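Local coordinates for aspartate aminotransferase, cytoplasmic (Schizosaccharomyces pombe 972h-, PDB 6JPK), which catalyses the pyridoxal 5'-phosphate-dependent transfer of the amino group between L-aspartate and 2-oxoglutarate, giving oxaloacetate and L-glutamate, as a homodimer, at residues Lys54-Ile59 and Ala303-Asn308; Ala84-Arg89 and Gln311-Trp316; Ser105-Gly110 and Ser252-Met257; Lys46-Pro51 and Lys321-Arg326. The protein carries 1 engineered substitution. One frame throughout, in Å; residues are numbered along the deposited sequence.

Interaction 1. Residues Lys54-Ile59 and Ala303-Asn308; sequences KKASKI and AAEILN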
# COMPACT_ATOMS: atom_id res chain seq x y z
N LYS A 54 0.31 -22.41 -0.20
CA LYS A 54 -1.06 -22.85 -0.43
C LYS A 54 -1.61 -23.53 0.82
O LYS A 54 -2.74 -23.28 1.24
CB LYS A 54 -1.12 -23.80 -1.62
CG LYS A 54 -2.52 -24.11 -2.10
CD LYS A 54 -2.48 -25.09 -3.28
CE LYS A 54 -1.51 -24.61 -4.35
NZ LYS A 54 -1.06 -25.71 -5.27
N LYS A 55 -0.81 -24.42 1.42
CA LYS A 55 -1.18 -25.08 2.66
C LYS A 55 -1.48 -24.07 3.77
O LYS A 55 -2.50 -24.17 4.46
CB LYS A 55 -0.05 -26.03 3.07
CG LYS A 55 -0.29 -26.84 4.33
CD LYS A 55 0.87 -27.82 4.53
CE LYS A 55 0.63 -28.73 5.72
NZ LYS A 55 1.51 -29.93 5.64
N ALA A 56 -0.59 -23.09 3.96
CA ALA A 56 -0.80 -22.09 5.01
C ALA A 56 -2.07 -21.27 4.77
O ALA A 56 -2.81 -20.98 5.72
CB ALA A 56 0.42 -21.16 5.10
N SER A 57 -2.35 -20.90 3.52
CA SER A 57 -3.55 -20.12 3.28
C SER A 57 -4.81 -20.94 3.57
O SER A 57 -5.78 -20.40 4.10
CB SER A 57 -3.57 -19.53 1.86
OG SER A 57 -3.62 -20.52 0.86
N LYS A 58 -4.79 -22.24 3.28
CA LYS A 58 -5.93 -23.10 3.64
C LYS A 58 -6.11 -23.18 5.15
O LYS A 58 -7.24 -23.14 5.65
CB LYS A 58 -5.73 -24.51 3.06
CG LYS A 58 -5.77 -24.58 1.53
CD LYS A 58 -7.13 -24.15 0.99
CE LYS A 58 -7.28 -24.51 -0.49
NZ LYS A 58 -7.10 -25.97 -0.73
N ILE A 59 -5.01 -23.34 5.89
CA ILE A 59 -5.08 -23.39 7.35
C ILE A 59 -5.64 -22.09 7.90
O ILE A 59 -6.50 -22.09 8.78
CB ILE A 59 -3.69 -23.71 7.93
CG1 ILE A 59 -3.30 -25.16 7.60
CG2 ILE A 59 -3.66 -23.48 9.46
CD1 ILE A 59 -1.82 -25.47 7.83
N ALA A 303 2.29 -15.53 5.79
CA ALA A 303 3.70 -15.54 6.14
C ALA A 303 3.89 -15.82 7.62
O ALA A 303 4.77 -16.61 8.00
CB ALA A 303 4.34 -14.20 5.74
N ALA A 304 3.07 -15.20 8.47
CA ALA A 304 3.19 -15.46 9.90
C ALA A 304 2.87 -16.92 10.20
O ALA A 304 3.50 -17.54 11.07
CB ALA A 304 2.26 -14.55 10.70
N GLU A 305 1.91 -17.51 9.48
CA GLU A 305 1.57 -18.90 9.74
C GLU A 305 2.76 -19.81 9.44
O GLU A 305 3.12 -20.67 10.26
CB GLU A 305 0.35 -19.31 8.90
CG GLU A 305 -0.31 -20.57 9.39
CD GLU A 305 -0.95 -20.41 10.78
OE1 GLU A 305 -1.32 -19.27 11.17
OE2 GLU A 305 -1.07 -21.44 11.48
N ILE A 306 3.40 -19.61 8.29
CA ILE A 306 4.59 -20.37 7.94
C ILE A 306 5.70 -20.16 8.97
O ILE A 306 6.26 -21.12 9.52
CB ILE A 306 5.07 -19.99 6.53
CG1 ILE A 306 4.06 -20.46 5.47
CG2 ILE A 306 6.46 -20.56 6.27
CD1 ILE A 306 4.47 -20.10 4.03
N LEU A 307 6.04 -18.89 9.24
CA LEU A 307 7.24 -18.59 10.02
C LEU A 307 7.13 -19.07 11.46
O LEU A 307 8.15 -19.41 12.07
CB LEU A 307 7.52 -17.09 9.96
CG LEU A 307 7.93 -16.59 8.56
CD1 LEU A 307 7.93 -15.07 8.44
CD2 LEU A 307 9.29 -17.15 8.20
N ASN A 308 5.93 -19.12 12.03
CA ASN A 308 5.76 -19.52 13.42
C ASN A 308 5.43 -20.99 13.58
O ASN A 308 5.26 -21.45 14.72
CB ASN A 308 4.69 -18.65 14.08
CG ASN A 308 5.15 -17.21 14.26
OD1 ASN A 308 6.19 -16.97 14.85
ND2 ASN A 308 4.40 -16.27 13.71
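Lys54 O is gripped twice, by Lys58 N at 3.1 Å and by Ser57 OG at 2.9 Å, both from the same face of its carbonyl plane, in a helix whose Ala56 and Ile59 meet Ile306 and Glu305. This is a helix-helix crossing of a class I aminotransferase of fold type I: helix 51-62 runs steeply across helix 297-308, with short-segment axes 9.1 Å apart and N-to-C directions 109° apart. Ser57 points away from the contact, and its hydroxyl is tied to its own helix, while Ala56 and Ile59 face the other helix. The small Ala56 probably allows the close approach, its CA lying 6.2 Å from Glu305 CA. Its methyl, CB, touches Ile306 CG1 at 3.7 Å; Ile306 itself leaves its helix obliquely, and the chain from CB outward brings CG1 back to the alanine. Buried Ile306 also rests on Trp316 of helix 310-340, the next helix along the chain. On the more open flank Glu305 CG lies anti to the backbone N (chi1 -163°) and the chain then bends at chi2, so that the Glu305 and Ile59 side chains cross at about a right angle. Of the two carboxylate oxygens, OE1 takes a weak hydrogen bond from Gln63, whereas Glu305 OE2 rests against the branch methyl Ile59 CG2 at 3.9 Å.

Interaction 2. Residues Ala84-Arg89 and Gln311-Trp316; sequences AEVLFR and QLFAEW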
# COMPACT_ATOMS: atom_id res chain seq x y z
N ALA A 84 11.32 -10.30 11.33
CA ALA A 84 12.62 -9.91 11.88
C ALA A 84 13.41 -11.13 12.34
O ALA A 84 14.63 -11.19 12.15
CB ALA A 84 12.41 -8.95 13.05
N GLU A 85 12.74 -12.10 12.97
CA GLU A 85 13.46 -13.27 13.46
C GLU A 85 14.13 -14.04 12.33
O GLU A 85 15.27 -14.50 12.48
CB GLU A 85 12.51 -14.18 14.26
CG GLU A 85 12.10 -13.57 15.59
CD GLU A 85 11.06 -14.39 16.36
OE1 GLU A 85 11.13 -14.39 17.61
OE2 GLU A 85 10.18 -15.01 15.73
N VAL A 86 13.46 -14.19 11.18
CA VAL A 86 14.05 -15.01 10.12
C VAL A 86 15.25 -14.29 9.49
O VAL A 86 16.17 -14.95 8.98
CB VAL A 86 12.99 -15.41 9.07
CG1 VAL A 86 12.56 -14.21 8.23
CG2 VAL A 86 13.51 -16.55 8.17
N LEU A 87 15.29 -12.95 9.55
CA LEU A 87 16.46 -12.20 9.08
C LEU A 87 17.66 -12.39 10.00
O LEU A 87 18.81 -12.38 9.53
CB LEU A 87 16.15 -10.70 9.02
CG LEU A 87 15.20 -10.19 7.94
CD1 LEU A 87 14.99 -8.68 8.10
CD2 LEU A 87 15.75 -10.53 6.55
N PHE A 88 17.43 -12.49 11.30
CA PHE A 88 18.46 -12.40 12.32
C PHE A 88 18.51 -13.66 13.18
O PHE A 88 18.69 -13.60 14.40
CB PHE A 88 18.24 -11.17 13.21
CG PHE A 88 18.38 -9.84 12.47
CD1 PHE A 88 19.60 -9.47 11.92
CD2 PHE A 88 17.30 -8.99 12.33
CE1 PHE A 88 19.74 -8.26 11.23
CE2 PHE A 88 17.43 -7.78 11.65
CZ PHE A 88 18.65 -7.42 11.09
N ARG A 89 18.37 -14.83 12.56
CA ARG A 89 18.46 -16.07 13.33
C ARG A 89 19.77 -16.18 14.12
O ARG A 89 19.71 -16.61 15.28
CB ARG A 89 18.22 -17.29 12.42
CG ARG A 89 16.88 -17.23 11.65
CD ARG A 89 16.20 -18.60 11.49
NE ARG A 89 16.88 -19.45 10.51
CZ ARG A 89 16.67 -20.76 10.36
NH1 ARG A 89 15.79 -21.39 11.13
NH2 ARG A 89 17.35 -21.43 9.44
N GLN A 311 6.79 -27.04 11.38
CA GLN A 311 6.60 -27.94 10.24
C GLN A 311 6.37 -27.16 8.95
O GLN A 311 6.97 -27.49 7.92
CB GLN A 311 5.43 -28.90 10.51
CG GLN A 311 5.29 -29.91 9.40
CD GLN A 311 4.04 -30.78 9.51
OE1 GLN A 311 3.55 -31.05 10.62
NE2 GLN A 311 3.52 -31.22 8.36
N LEU A 312 5.51 -26.15 8.96
CA LEU A 312 5.34 -25.33 7.76
C LEU A 312 6.65 -24.65 7.38
O LEU A 312 6.98 -24.56 6.19
CB LEU A 312 4.24 -24.29 7.95
CG LEU A 312 2.79 -24.76 7.98
CD1 LEU A 312 1.85 -23.58 8.22
CD2 LEU A 312 2.45 -25.46 6.67
N PHE A 313 7.41 -24.18 8.37
CA PHE A 313 8.71 -23.57 8.09
C PHE A 313 9.61 -24.55 7.35
O PHE A 313 10.23 -24.19 6.34
CB PHE A 313 9.38 -23.10 9.38
CG PHE A 313 10.59 -22.22 9.16
CD1 PHE A 313 11.84 -22.77 8.87
CD2 PHE A 313 10.49 -20.84 9.29
CE1 PHE A 313 12.96 -21.94 8.67
CE2 PHE A 313 11.61 -20.02 9.10
CZ PHE A 313 12.83 -20.57 8.80
N ALA A 314 9.69 -25.79 7.83
CA ALA A 314 10.51 -26.80 7.17
C ALA A 314 10.01 -27.09 5.75
O ALA A 314 10.81 -27.31 4.84
CB ALA A 314 10.54 -28.09 7.99
N GLU A 315 8.69 -27.13 5.56
CA GLU A 315 8.16 -27.37 4.23
C GLU A 315 8.42 -26.18 3.31
O GLU A 315 8.70 -26.36 2.12
CB GLU A 315 6.66 -27.69 4.32
CG GLU A 315 6.43 -29.02 5.07
CD GLU A 315 4.98 -29.28 5.44
OE1 GLU A 315 4.09 -28.64 4.85
OE2 GLU A 315 4.74 -30.16 6.31
N TRP A 316 8.34 -24.96 3.85
CA TRP A 316 8.71 -23.79 3.07
C TRP A 316 10.17 -23.87 2.61
O TRP A 316 10.48 -23.55 1.46
CB TRP A 316 8.46 -22.51 3.88
CG TRP A 316 8.89 -21.22 3.21
CD1 TRP A 316 8.63 -20.82 1.92
CD2 TRP A 316 9.65 -20.16 3.82
NE1 TRP A 316 9.18 -19.57 1.69
CE2 TRP A 316 9.81 -19.15 2.84
CE3 TRP A 316 10.20 -19.96 5.09
CZ2 TRP A 316 10.50 -17.96 3.09
CZ3 TRP A 316 10.90 -18.77 5.34
CH2 TRP A 316 11.04 -17.79 4.34
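Val86 and Arg89, at the end of helix 77-87 and just beyond it, both lean on the ring of Phe313, and two kinds of contact divide the work. The first is apolar. Val86 CG2, placed anti to the backbone N, meets the edge of Phe313 near its plane, 4.1 Å from CE2, and also reaches the edge of Trp316, 4.4 Å from CZ3. The indole in turn lays CE3 over one face of Phe313, near the rim, so the two aromatic residues act together against the valine. The second kind brings a charged group to an aromatic one. Phe313 CZ sits 3.8 Å above one face of the Arg89 guanidinium, with the planes 35° apart rather than stacked flat, and Arg89 NH1 comes 3.8 Å from Phe313 CE1. Asn231 holds Arg89 NE, while Asn256 O receives Trp316 NE1. With a serine in place of Phe313, a gap would probably open beside Val86 CG2 and the Trp316 indole, and the Arg89 guanidinium would be likely to lose the carbon surface on one of its faces. The arrangement seats the start of helix 310-340, the long helix that links the large and small domains in aminotransferases of this fold, against the large domain.

Interaction 3. Residues Ser105-Gly110 and Ser252-Met257; sequences SVSGTG and SFAKNM. With PO4 (phosphate ion), chain C.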
# COMPACT_ATOMS: atom_id res chain seq x y z
N SER A 105 4.91 -3.51 5.58
CA SER A 105 4.88 -2.57 4.47
C SER A 105 4.20 -3.21 3.27
O SER A 105 3.97 -4.43 3.22
CB SER A 105 6.30 -2.12 4.10
OG SER A 105 7.11 -3.25 3.78
N VAL A 106 3.90 -2.38 2.28
CA VAL A 106 3.36 -2.86 1.02
C VAL A 106 4.54 -3.43 0.24
O VAL A 106 5.08 -2.79 -0.67
CB VAL A 106 2.66 -1.73 0.24
CG1 VAL A 106 2.00 -2.28 -1.03
CG2 VAL A 106 1.61 -1.05 1.11
N SER A 107 4.97 -4.63 0.65
CA SER A 107 6.09 -5.37 0.08
C SER A 107 7.40 -4.60 0.17
O SER A 107 7.52 -3.65 0.95
CB SER A 107 5.79 -5.76 -1.38
OG SER A 107 6.38 -7.02 -1.70
N GLY A 108 8.39 -5.03 -0.62
CA GLY A 108 9.71 -4.41 -0.53
C GLY A 108 9.72 -2.96 -0.97
O GLY A 108 10.44 -2.13 -0.40
N THR A 109 8.94 -2.62 -2.00
CA THR A 109 8.94 -1.24 -2.47
C THR A 109 8.41 -0.29 -1.40
O THR A 109 8.99 0.77 -1.15
CB THR A 109 8.12 -1.11 -3.75
OG1 THR A 109 8.67 -1.97 -4.74
CG2 THR A 109 8.16 0.34 -4.27
N GLY A 110 7.30 -0.68 -0.76
CA GLY A 110 6.77 0.12 0.34
C GLY A 110 7.71 0.20 1.52
O GLY A 110 7.77 1.24 2.20
N SER A 252 11.35 -8.09 1.55
CA SER A 252 10.21 -8.49 0.73
C SER A 252 10.02 -10.00 0.82
O SER A 252 11.00 -10.76 0.82
CB SER A 252 10.42 -8.08 -0.74
OG SER A 252 9.42 -8.63 -1.58
N PHE A 253 8.76 -10.42 0.88
CA PHE A 253 8.41 -11.83 0.75
C PHE A 253 7.80 -12.13 -0.61
O PHE A 253 7.23 -13.22 -0.81
CB PHE A 253 7.46 -12.26 1.87
CG PHE A 253 8.11 -12.24 3.23
CD1 PHE A 253 8.13 -11.07 3.98
CD2 PHE A 253 8.71 -13.37 3.74
CE1 PHE A 253 8.74 -11.04 5.23
CE2 PHE A 253 9.32 -13.35 4.98
CZ PHE A 253 9.33 -12.18 5.73
N ALA A 254 7.91 -11.19 -1.56
CA ALA A 254 7.29 -11.36 -2.87
C ALA A 254 7.83 -12.60 -3.57
O ALA A 254 7.05 -13.40 -4.11
CB ALA A 254 7.54 -10.11 -3.72
N LYS A 255 9.15 -12.77 -3.60
CA LYS A 255 9.73 -13.90 -4.31
C LYS A 255 9.92 -15.13 -3.42
O LYS A 255 9.63 -16.25 -3.85
CB LYS A 255 11.07 -13.49 -4.94
CG LYS A 255 11.08 -12.08 -5.59
CD LYS A 255 10.76 -12.10 -7.06
CE LYS A 255 11.19 -10.81 -7.79
NZ LYS A 255 10.40 -9.57 -7.49
N ASN A 256 10.40 -14.97 -2.17
CA ASN A 256 10.69 -16.18 -1.41
C ASN A 256 9.43 -16.90 -0.92
O ASN A 256 9.48 -18.11 -0.66
CB ASN A 256 11.66 -15.90 -0.25
CG ASN A 256 11.11 -14.95 0.79
OD1 ASN A 256 9.96 -14.51 0.73
ND2 ASN A 256 11.95 -14.62 1.78
N MET A 257 8.29 -16.22 -0.86
CA MET A 257 7.03 -16.91 -0.62
C MET A 257 6.08 -16.83 -1.80
O MET A 257 4.93 -17.30 -1.70
CB MET A 257 6.35 -16.38 0.64
CG MET A 257 7.09 -16.74 1.93
SD MET A 257 6.13 -16.23 3.35
CE MET A 257 7.19 -16.86 4.70
P PO4 C . 8.35 -5.82 -4.16
O1 PO4 C . 7.87 -4.39 -4.00
O2 PO4 C . 8.42 -6.54 -2.83
O3 PO4 C . 7.38 -6.53 -5.09
O4 PO4 C . 9.73 -5.89 -4.77
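Ser252 and Ser107 bring their hydroxyls together in the phosphate-binding cup of the fold-type-I aminotransferases, where a phosphate ion sits as the cofactor's own phosphate group probably would. Followed outward, Ser252 CB packs 3.7 Å from Gly108 N. A CB on Gly108 would clash with Ser252 CB, so the glycine permits the close approach. Next comes OG, set anti to the backbone N (chi1 171°): it donates to phosphate O2 at 2.6 Å and accepts from Ala254 N at 3.0 Å, an ST turn that fixes the hydroxyl toward the anion. The same O2 also receives Gly108 N at 2.7 Å, and Ser107 OG is modelled nearer still, at a doubtfully short distance. An alanine at Ser252 would probably leave O2 without one of its donors and Ala254 N without its acceptor. Arg263 of the same chain and Tyr70 of the second subunit also bind the phosphate, and Lys255, which by similarity carries the cofactor, lies just beyond the turn without it here. At the N-terminal end of helix 107-127, whose dipole probably favours an anion, the neighbouring phosphate oxygen O1 takes Thr109 N at 2.9 Å, with an N-H...O angle of 151°.

Interaction 4. Residues Lys46-Pro51 and Lys321-Arg326; sequences KPWILP and KTMSSR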
# COMPACT_ATOMS: atom_id res chain seq x y z
N LYS A 46 5.05 -21.54 -16.01
CA LYS A 46 3.82 -21.05 -15.37
C LYS A 46 4.11 -20.51 -13.98
O LYS A 46 5.03 -20.97 -13.30
CB LYS A 46 2.75 -22.15 -15.22
CG LYS A 46 2.07 -22.56 -16.49
CD LYS A 46 1.29 -21.41 -17.16
CE LYS A 46 0.01 -21.04 -16.39
NZ LYS A 46 -1.02 -22.10 -16.39
N PRO A 47 3.30 -19.56 -13.50
CA PRO A 47 3.38 -19.16 -12.09
C PRO A 47 3.25 -20.39 -11.19
O PRO A 47 2.55 -21.35 -11.51
CB PRO A 47 2.19 -18.21 -11.92
CG PRO A 47 1.97 -17.64 -13.32
CD PRO A 47 2.24 -18.83 -14.22
N TRP A 48 3.97 -20.37 -10.08
CA TRP A 48 4.09 -21.54 -9.22
C TRP A 48 3.78 -21.13 -7.79
O TRP A 48 4.59 -20.46 -7.15
CB TRP A 48 5.49 -22.15 -9.34
CG TRP A 48 5.63 -23.49 -8.68
CD1 TRP A 48 5.08 -24.67 -9.10
CD2 TRP A 48 6.40 -23.80 -7.51
NE1 TRP A 48 5.46 -25.69 -8.25
CE2 TRP A 48 6.27 -25.17 -7.27
CE3 TRP A 48 7.19 -23.03 -6.64
CZ2 TRP A 48 6.89 -25.81 -6.19
CZ3 TRP A 48 7.80 -23.66 -5.57
CH2 TRP A 48 7.65 -25.04 -5.36
N ILE A 49 2.64 -21.57 -7.27
CA ILE A 49 2.31 -21.33 -5.87
C ILE A 49 3.07 -22.33 -5.01
O ILE A 49 3.01 -23.55 -5.25
CB ILE A 49 0.80 -21.41 -5.63
CG1 ILE A 49 0.05 -20.41 -6.52
CG2 ILE A 49 0.48 -21.12 -4.15
CD1 ILE A 49 -1.45 -20.67 -6.59
N LEU A 50 3.82 -21.84 -4.02
CA LEU A 50 4.62 -22.75 -3.15
C LEU A 50 3.67 -23.64 -2.33
O LEU A 50 2.77 -23.07 -1.67
CB LEU A 50 5.51 -21.91 -2.23
CG LEU A 50 6.27 -20.77 -2.92
CD1 LEU A 50 7.62 -20.54 -2.25
CD2 LEU A 50 6.45 -21.06 -4.40
N PRO A 51 3.85 -24.96 -2.37
CA PRO A 51 2.96 -25.85 -1.59
C PRO A 51 2.78 -25.40 -0.15
O PRO A 51 1.66 -25.44 0.37
CB PRO A 51 3.67 -27.21 -1.69
CG PRO A 51 4.42 -27.14 -3.02
CD PRO A 51 4.88 -25.71 -3.12
N LYS A 321 14.26 -24.64 -1.71
CA LYS A 321 15.19 -25.52 -2.40
C LYS A 321 14.72 -25.84 -3.81
O LYS A 321 15.52 -25.83 -4.76
CB LYS A 321 15.38 -26.80 -1.59
CG LYS A 321 16.28 -27.83 -2.24
CD LYS A 321 16.49 -29.03 -1.32
CE LYS A 321 17.47 -30.03 -1.91
NZ LYS A 321 17.38 -31.33 -1.21
N THR A 322 13.42 -26.13 -3.98
CA THR A 322 12.87 -26.40 -5.30
C THR A 322 13.14 -25.25 -6.26
O THR A 322 13.66 -25.46 -7.37
CB THR A 322 11.37 -26.67 -5.22
OG1 THR A 322 11.15 -27.87 -4.47
CG2 THR A 322 10.77 -26.84 -6.62
N MET A 323 12.79 -24.02 -5.85
CA MET A 323 12.94 -22.87 -6.73
C MET A 323 14.41 -22.55 -7.00
O MET A 323 14.81 -22.38 -8.15
CB MET A 323 12.24 -21.64 -6.14
CG MET A 323 10.71 -21.78 -6.00
SD MET A 323 9.96 -20.21 -5.46
CE MET A 323 10.45 -20.18 -3.74
N SER A 324 15.22 -22.47 -5.94
CA SER A 324 16.61 -22.10 -6.15
C SER A 324 17.35 -23.17 -6.96
O SER A 324 18.21 -22.84 -7.78
CB SER A 324 17.32 -21.85 -4.82
OG SER A 324 17.19 -22.96 -3.96
N SER A 325 17.01 -24.44 -6.77
CA SER A 325 17.65 -25.50 -7.54
C SER A 325 17.29 -25.43 -9.01
O SER A 325 18.14 -25.69 -9.87
CB SER A 325 17.29 -26.87 -6.97
OG SER A 325 17.84 -26.98 -5.67
N ARG A 326 16.03 -25.11 -9.34
CA ARG A 326 15.68 -25.04 -10.76
C ARG A 326 16.43 -23.91 -11.47
O ARG A 326 16.87 -24.07 -12.62
CB ARG A 326 14.17 -24.86 -10.95
CG ARG A 326 13.69 -25.30 -12.35
CD ARG A 326 12.25 -24.92 -12.65
NE ARG A 326 12.09 -23.51 -13.00
CZ ARG A 326 12.46 -22.96 -14.16
NH1 ARG A 326 13.04 -23.71 -15.10
NH2 ARG A 326 12.27 -21.66 -14.38
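A Met-aromatic contact joins Met323, on the long helix 310-340, to Trp48 in the loop that leads into helix 51-62, and Leu50, at the N-cap position of that helix, closes on the same methionine. The sulfur lies at the edge of the indole: Met323 SD is 5.2 Å from the centroid of the six-membered ring and 78° off its normal. One atom back, Met323 CG comes closer to the ring, 3.5 Å from Trp48 CZ3, on an oblique path. Trp48 CG stands anti to its backbone N (chi1 -170°), which sends the benzo end of the ring out to the helix. There CH2 meets Thr322 CG2 at 3.8 Å; the threonine hydroxyl is bonded to Gln318 O, a turn back along its own helix, and the methyl CG2 is what meets the indole. Beyond the sulfur the methionine bends at its last torsion, and the Met323 and Leu50 side chains cross at about a right angle. Met323 CE and Leu50 CD1 are just 3.2 Å apart, tighter than usual van der Waals contact, and Leu50 has a second torsion lying off the staggered positions, which may mean a tight fit or an imprecisely placed side chain. Leu50 CA also lies over one face of the indole, toward the rim, 4.1 Å above the plane. Around this contact, the loop between strands 247-252 and 264-270 brings Asn256 O against Leu50 and Met323, helix 51-62 leads away from Leu50, and Ile49 packs on Phe66 of the second subunit.

From the N terminus, the chain first sets down one partner of each contact in turn: 46-51, 54-59, 84-89 and 105-110. The innermost loop closes first, when 252-257 returns to 105-110 in interaction 3, which is nested inside all the others. Helix 297-308 then closes interaction 1, and the start of helix 310-340 closes interaction 2; these two cross, because their segments alternate along the chain, and a salt bridge from Lys55 to Glu315 joins them directly. Interaction 4 closes last, farther along the same long helix, and encloses the other three. Together they tie loop 46-51 and helices 51-62, 77-87, 297-308 and 310-340 to one another and, through Asn256 and Met257, to the cofactor-site loop.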